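Local coordinates for Fe-regulated protein B (Neisseria meningitidis, PDB 4AIP), which is a TonB-dependent transporter of the meningococcal outer membrane that serves in iron uptake, probably by carrying iron-siderophore complexes across that membrane, at residues D454-F466 and S477-P491. Numbering follows the deposited sequence.
Sequences DFTLTGGLRYDRF and SSSNLNPSFGVIWQP
W489 swings its indole out with CG anti to the backbone N (chi1 -179°), while F455, chi1 -76°, keeps CG beside its own N; the two rings thereby meet in an offset stack. Their centroids, phenyl to five-membered ring, lie 4.2 Å apart with the planes 18° from parallel, and W489 CD1 sits over the centre of the phenyl face. At that ring's edge, in its plane, comes V487 CG1, which also meets L457 CD2 at 3.6 Å. Beside the stack, W489 NE1 makes a weak, bent hydrogen bond to D454 OD1 (3.4 Å). Farther along the same face L461 CD2 packs on L481 CD1 at 3.6 Å, and the L481 methyl reaches the edge of the Y463 ring.

The other face is polar at R462 and D464. R462 turns side-on to the carboxylate of D464, two residues along its own strand: NH2 lies 2.8 Å from OD1, and NE is shared between both oxygens on their syn sides. A156 O and N383 OD1 take further N-H groups of R462, fixing the guanidinium from several directions, and the nearby positive charge would probably favour an ionised D464.

Between the faces runs an antiparallel ladder, from Q490 N to D454 O (2.7 Å) through N482 N to R462 O (2.8 Å) to F466 N and S478 O. Strands 438-452 and 495-506 flank the pair, making this a beta hairpin in the wall of the transmembrane barrel of a TonB-dependent receptor, its largely apolar, aromatic-bearing face consistent with a lipid-facing exterior.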
loop_
_atom_site.group_PDB
_atom_site.type_symbol
_atom_site.label_atom_id
_atom_site.label_comp_id
_atom_site.label_asym_id
_atom_site.label_seq_id
_atom_site.Cartn_x
_atom_site.Cartn_y
_atom_site.Cartn_z
ATOM N N ASP B 454 -4.395 56.677 -19.726
ATOM C CA ASP B 454 -3.566 55.724 -19.002
ATOM C C ASP B 454 -4.280 55.200 -17.733
ATOM O O ASP B 454 -3.678 54.832 -16.714
ATOM C CB ASP B 454 -2.085 56.173 -18.911
ATOM C CG ASP B 454 -1.934 57.607 -18.577
ATOM O OD1 ASP B 454 -2.884 58.192 -18.009
ATOM O OD2 ASP B 454 -0.852 58.169 -18.847
ATOM N N PHE B 455 -5.610 55.160 -17.908
ATOM C CA PHE B 455 -6.598 54.571 -17.022
ATOM C C PHE B 455 -7.083 53.235 -17.534
ATOM O O PHE B 455 -7.207 53.064 -18.723
ATOM C CB PHE B 455 -7.814 55.469 -16.956
ATOM C CG PHE B 455 -7.618 56.658 -16.117
ATOM C CD1 PHE B 455 -7.819 56.583 -14.755
ATOM C CD2 PHE B 455 -7.213 57.865 -16.680
ATOM C CE1 PHE B 455 -7.620 57.683 -13.952
ATOM C CE2 PHE B 455 -7.008 59.005 -15.879
ATOM C CZ PHE B 455 -7.214 58.911 -14.527
ATOM N N THR B 456 -7.356 52.300 -16.628
ATOM C CA THR B 456 -8.010 51.063 -16.939
ATOM C C THR B 456 -9.210 50.961 -15.998
ATOM O O THR B 456 -9.057 50.941 -14.776
ATOM C CB THR B 456 -7.058 49.876 -16.817
ATOM O OG1 THR B 456 -6.146 49.892 -17.931
ATOM C CG2 THR B 456 -7.846 48.543 -16.843
ATOM N N LEU B 457 -10.411 50.930 -16.584
ATOM C CA LEU B 457 -11.659 50.951 -15.816
ATOM C C LEU B 457 -12.366 49.633 -15.964
ATOM O O LEU B 457 -12.325 49.047 -17.035
ATOM C CB LEU B 457 -12.556 52.101 -16.298
ATOM C CG LEU B 457 -11.799 53.449 -16.252
ATOM C CD1 LEU B 457 -12.402 54.512 -17.182
ATOM C CD2 LEU B 457 -11.695 54.027 -14.854
ATOM N N THR B 458 -12.996 49.173 -14.890
ATOM C CA THR B 458 -13.516 47.814 -14.815
ATOM C C THR B 458 -14.898 47.992 -14.212
ATOM O O THR B 458 -15.028 48.684 -13.156
ATOM C CB THR B 458 -12.605 46.880 -13.960
ATOM O OG1 THR B 458 -11.370 46.676 -14.647
ATOM C CG2 THR B 458 -13.243 45.503 -13.734
ATOM N N GLY B 459 -15.942 47.463 -14.895
ATOM C CA GLY B 459 -17.282 47.535 -14.347
ATOM C C GLY B 459 -17.845 46.154 -14.451
ATOM O O GLY B 459 -17.700 45.504 -15.507
ATOM N N GLY B 460 -18.515 45.680 -13.399
ATOM C CA GLY B 460 -19.065 44.373 -13.526
ATOM C C GLY B 460 -20.248 44.094 -12.673
ATOM O O GLY B 460 -20.513 44.822 -11.747
ATOM N N LEU B 461 -20.916 42.972 -12.948
ATOM C CA LEU B 461 -22.052 42.581 -12.159
ATOM C C LEU B 461 -22.192 41.091 -12.093
ATOM O O LEU B 461 -22.033 40.396 -13.134
ATOM C CB LEU B 461 -23.270 43.059 -12.903
ATOM C CG LEU B 461 -24.318 43.567 -11.983
ATOM C CD1 LEU B 461 -23.858 44.944 -11.737
ATOM C CD2 LEU B 461 -25.548 43.602 -12.821
ATOM N N ARG B 462 -22.570 40.592 -10.919
ATOM C CA ARG B 462 -22.875 39.185 -10.804
ATOM C C ARG B 462 -24.259 39.084 -10.251
ATOM O O ARG B 462 -24.681 39.912 -9.433
ATOM C CB ARG B 462 -22.006 38.463 -9.784
ATOM C CG ARG B 462 -20.535 38.419 -10.097
ATOM C CD ARG B 462 -19.803 37.638 -9.001
ATOM N NE ARG B 462 -20.330 36.282 -8.856
ATOM C CZ ARG B 462 -19.980 35.258 -9.642
ATOM N NH1 ARG B 462 -19.111 35.454 -10.627
ATOM N NH2 ARG B 462 -20.509 34.065 -9.441
ATOM N N TYR B 463 -24.929 38.029 -10.632
ATOM C CA TYR B 463 -26.137 37.723 -10.034
ATOM C C TYR B 463 -25.916 36.312 -9.482
ATOM O O TYR B 463 -25.512 35.422 -10.257
ATOM C CB TYR B 463 -27.168 37.720 -11.155
ATOM C CG TYR B 463 -28.479 37.247 -10.690
ATOM C CD1 TYR B 463 -29.269 38.059 -9.907
ATOM C CD2 TYR B 463 -28.938 35.966 -11.012
ATOM C CE1 TYR B 463 -30.485 37.621 -9.460
ATOM C CE2 TYR B 463 -30.189 35.529 -10.571
ATOM C CZ TYR B 463 -30.922 36.361 -9.799
ATOM O OH TYR B 463 -32.135 35.940 -9.371
ATOM N N ASP B 464 -26.122 36.105 -8.175
ATOM C CA ASP B 464 -25.799 34.836 -7.545
ATOM C C ASP B 464 -26.997 34.300 -6.806
ATOM O O ASP B 464 -27.636 35.043 -6.019
ATOM C CB ASP B 464 -24.692 34.977 -6.474
ATOM C CG ASP B 464 -23.321 35.253 -7.069
ATOM O OD1 ASP B 464 -22.603 34.352 -7.569
ATOM O OD2 ASP B 464 -22.928 36.406 -6.993
ATOM N N ARG B 465 -27.281 33.016 -6.981
ATOM C CA ARG B 465 -28.326 32.411 -6.149
ATOM C C ARG B 465 -27.772 31.182 -5.552
ATOM O O ARG B 465 -26.908 30.539 -6.136
ATOM C CB ARG B 465 -29.543 31.941 -6.950
ATOM C CG ARG B 465 -29.777 32.551 -8.337
ATOM C CD ARG B 465 -31.106 31.959 -8.827
ATOM N NE ARG B 465 -31.782 31.357 -7.668
ATOM C CZ ARG B 465 -33.057 30.990 -7.649
ATOM N NH1 ARG B 465 -33.815 31.179 -8.745
ATOM N NH2 ARG B 465 -33.569 30.424 -6.528
ATOM N N PHE B 466 -28.359 30.792 -4.456
ATOM C CA PHE B 466 -28.041 29.574 -3.877
ATOM C C PHE B 466 -29.311 28.923 -3.491
ATOM O O PHE B 466 -30.354 29.596 -3.320
ATOM C CB PHE B 466 -27.206 29.776 -2.628
ATOM C CG PHE B 466 -27.926 30.401 -1.481
ATOM C CD1 PHE B 466 -28.624 29.622 -0.549
ATOM C CD2 PHE B 466 -27.827 31.783 -1.271
ATOM C CE1 PHE B 466 -29.279 30.203 0.556
ATOM C CE2 PHE B 466 -28.468 32.387 -0.135
ATOM C CZ PHE B 466 -29.192 31.597 0.773
ATOM N N SER B 477 -33.880 29.345 -0.296
ATOM C CA SER B 477 -32.973 29.994 -1.243
ATOM C C SER B 477 -33.049 31.472 -1.135
ATOM O O SER B 477 -33.880 31.975 -0.363
ATOM C CB SER B 477 -33.110 29.529 -2.697
ATOM O OG SER B 477 -34.351 29.106 -3.012
ATOM N N SER B 478 -32.136 32.134 -1.851
ATOM C CA SER B 478 -32.084 33.574 -1.956
ATOM C C SER B 478 -31.179 33.859 -3.107
ATOM O O SER B 478 -30.549 32.929 -3.622
ATOM C CB SER B 478 -31.495 34.218 -0.691
ATOM O OG SER B 478 -31.825 35.593 -0.678
ATOM N N SER B 479 -31.094 35.124 -3.495
ATOM C CA SER B 479 -30.268 35.524 -4.594
ATOM C C SER B 479 -29.755 36.929 -4.345
ATOM O O SER B 479 -30.281 37.632 -3.514
ATOM C CB SER B 479 -31.067 35.478 -5.876
ATOM O OG SER B 479 -32.049 36.455 -5.830
ATOM N N ASN B 480 -28.715 37.341 -5.067
ATOM C CA ASN B 480 -28.115 38.651 -4.867
ATOM C C ASN B 480 -27.593 39.222 -6.134
ATOM O O ASN B 480 -27.099 38.500 -6.993
ATOM C CB ASN B 480 -26.944 38.572 -3.882
ATOM C CG ASN B 480 -27.406 38.303 -2.464
ATOM O OD1 ASN B 480 -27.814 37.188 -2.130
ATOM N ND2 ASN B 480 -27.390 39.340 -1.634
ATOM N N LEU B 481 -27.690 40.536 -6.233
ATOM C CA LEU B 481 -27.125 41.250 -7.334
ATOM C C LEU B 481 -25.919 42.019 -6.809
ATOM O O LEU B 481 -26.084 42.849 -5.931
ATOM C CB LEU B 481 -28.199 42.170 -7.855
ATOM C CG LEU B 481 -28.136 42.727 -9.254
ATOM C CD1 LEU B 481 -27.438 41.785 -10.283
ATOM C CD2 LEU B 481 -29.618 42.914 -9.652
ATOM N N ASN B 482 -24.721 41.707 -7.315
ATOM C CA ASN B 482 -23.455 42.227 -6.775
ATOM C C ASN B 482 -22.593 43.009 -7.761
ATOM O O ASN B 482 -21.903 42.421 -8.576
ATOM C CB ASN B 482 -22.594 41.102 -6.197
ATOM C CG ASN B 482 -23.319 40.253 -5.132
ATOM O OD1 ASN B 482 -23.513 39.065 -5.315
ATOM N ND2 ASN B 482 -23.713 40.857 -4.050
ATOM N N PRO B 483 -22.603 44.345 -7.662
ATOM C CA PRO B 483 -21.843 45.231 -8.558
ATOM C C PRO B 483 -20.391 45.320 -8.147
ATOM O O PRO B 483 -20.067 44.939 -7.034
ATOM C CB PRO B 483 -22.512 46.605 -8.346
ATOM C CG PRO B 483 -23.739 46.347 -7.531
ATOM C CD PRO B 483 -23.484 45.101 -6.756
ATOM N N SER B 484 -19.528 45.817 -9.023
ATOM C CA SER B 484 -18.139 45.920 -8.710
ATOM C C SER B 484 -17.578 46.962 -9.624
ATOM O O SER B 484 -17.983 47.048 -10.778
ATOM C CB SER B 484 -17.412 44.549 -8.847
ATOM O OG SER B 484 -17.466 44.007 -10.182
ATOM N N PHE B 485 -16.652 47.769 -9.115
ATOM C CA PHE B 485 -16.079 48.884 -9.888
ATOM C C PHE B 485 -14.599 48.888 -9.573
ATOM O O PHE B 485 -14.231 48.724 -8.433
ATOM C CB PHE B 485 -16.683 50.278 -9.483
ATOM C CG PHE B 485 -18.206 50.295 -9.307
ATOM C CD1 PHE B 485 -18.811 49.976 -8.039
ATOM C CD2 PHE B 485 -19.054 50.643 -10.414
ATOM C CE1 PHE B 485 -20.248 49.988 -7.866
ATOM C CE2 PHE B 485 -20.467 50.679 -10.291
ATOM C CZ PHE B 485 -21.080 50.336 -8.986
ATOM N N GLY B 486 -13.765 49.140 -10.560
ATOM C CA GLY B 486 -12.348 49.180 -10.333
ATOM C C GLY B 486 -11.676 50.133 -11.286
ATOM O O GLY B 486 -12.029 50.209 -12.471
ATOM N N VAL B 487 -10.710 50.872 -10.748
ATOM C CA VAL B 487 -9.919 51.816 -11.495
ATOM C C VAL B 487 -8.458 51.530 -11.278
ATOM O O VAL B 487 -8.028 51.407 -10.159
ATOM C CB VAL B 487 -10.124 53.286 -10.988
ATOM C CG1 VAL B 487 -9.478 54.266 -11.967
ATOM C CG2 VAL B 487 -11.591 53.615 -10.785
ATOM N N ILE B 488 -7.697 51.480 -12.356
ATOM C CA ILE B 488 -6.264 51.535 -12.260
ATOM C C ILE B 488 -5.779 52.722 -13.089
ATOM O O ILE B 488 -6.232 52.949 -14.218
ATOM C CB ILE B 488 -5.565 50.255 -12.772
ATOM C CG1 ILE B 488 -6.044 49.010 -12.016
ATOM C CG2 ILE B 488 -4.040 50.438 -12.690
ATOM C CD1 ILE B 488 -5.849 47.692 -12.819
ATOM N N TRP B 489 -4.826 53.453 -12.523
ATOM C CA TRP B 489 -4.211 54.546 -13.221
ATOM C C TRP B 489 -2.712 54.362 -13.332
ATOM O O TRP B 489 -2.023 54.202 -12.355
ATOM C CB TRP B 489 -4.580 55.825 -12.500
ATOM C CG TRP B 489 -4.023 57.039 -13.133
ATOM C CD1 TRP B 489 -4.006 57.354 -14.456
ATOM C CD2 TRP B 489 -3.386 58.096 -12.450
ATOM N NE1 TRP B 489 -3.377 58.544 -14.648
ATOM C CE2 TRP B 489 -2.996 59.046 -13.428
ATOM C CE3 TRP B 489 -3.109 58.339 -11.093
ATOM C CZ2 TRP B 489 -2.343 60.253 -13.099
ATOM C CZ3 TRP B 489 -2.467 59.507 -10.748
ATOM C CH2 TRP B 489 -2.073 60.468 -11.756
ATOM N N GLN B 490 -2.212 54.394 -14.545
ATOM C CA GLN B 490 -0.813 54.223 -14.775
ATOM C C GLN B 490 -0.211 55.416 -15.534
ATOM O O GLN B 490 -0.011 55.375 -16.740
ATOM C CB GLN B 490 -0.535 52.885 -15.467
ATOM C CG GLN B 490 0.889 52.771 -15.941
ATOM C CD GLN B 490 1.456 51.362 -15.959
ATOM O OE1 GLN B 490 0.738 50.361 -16.157
ATOM N NE2 GLN B 490 2.785 51.272 -15.751
ATOM N N PRO B 491 0.121 56.477 -14.800
ATOM C CA PRO B 491 0.624 57.747 -15.342
ATOM C C PRO B 491 2.030 57.731 -15.891
ATOM O O PRO B 491 2.364 58.580 -16.708
ATOM C CB PRO B 491 0.607 58.678 -14.148
ATOM C CG PRO B 491 0.138 57.898 -13.007
ATOM C CD PRO B 491 0.024 56.485 -13.337
#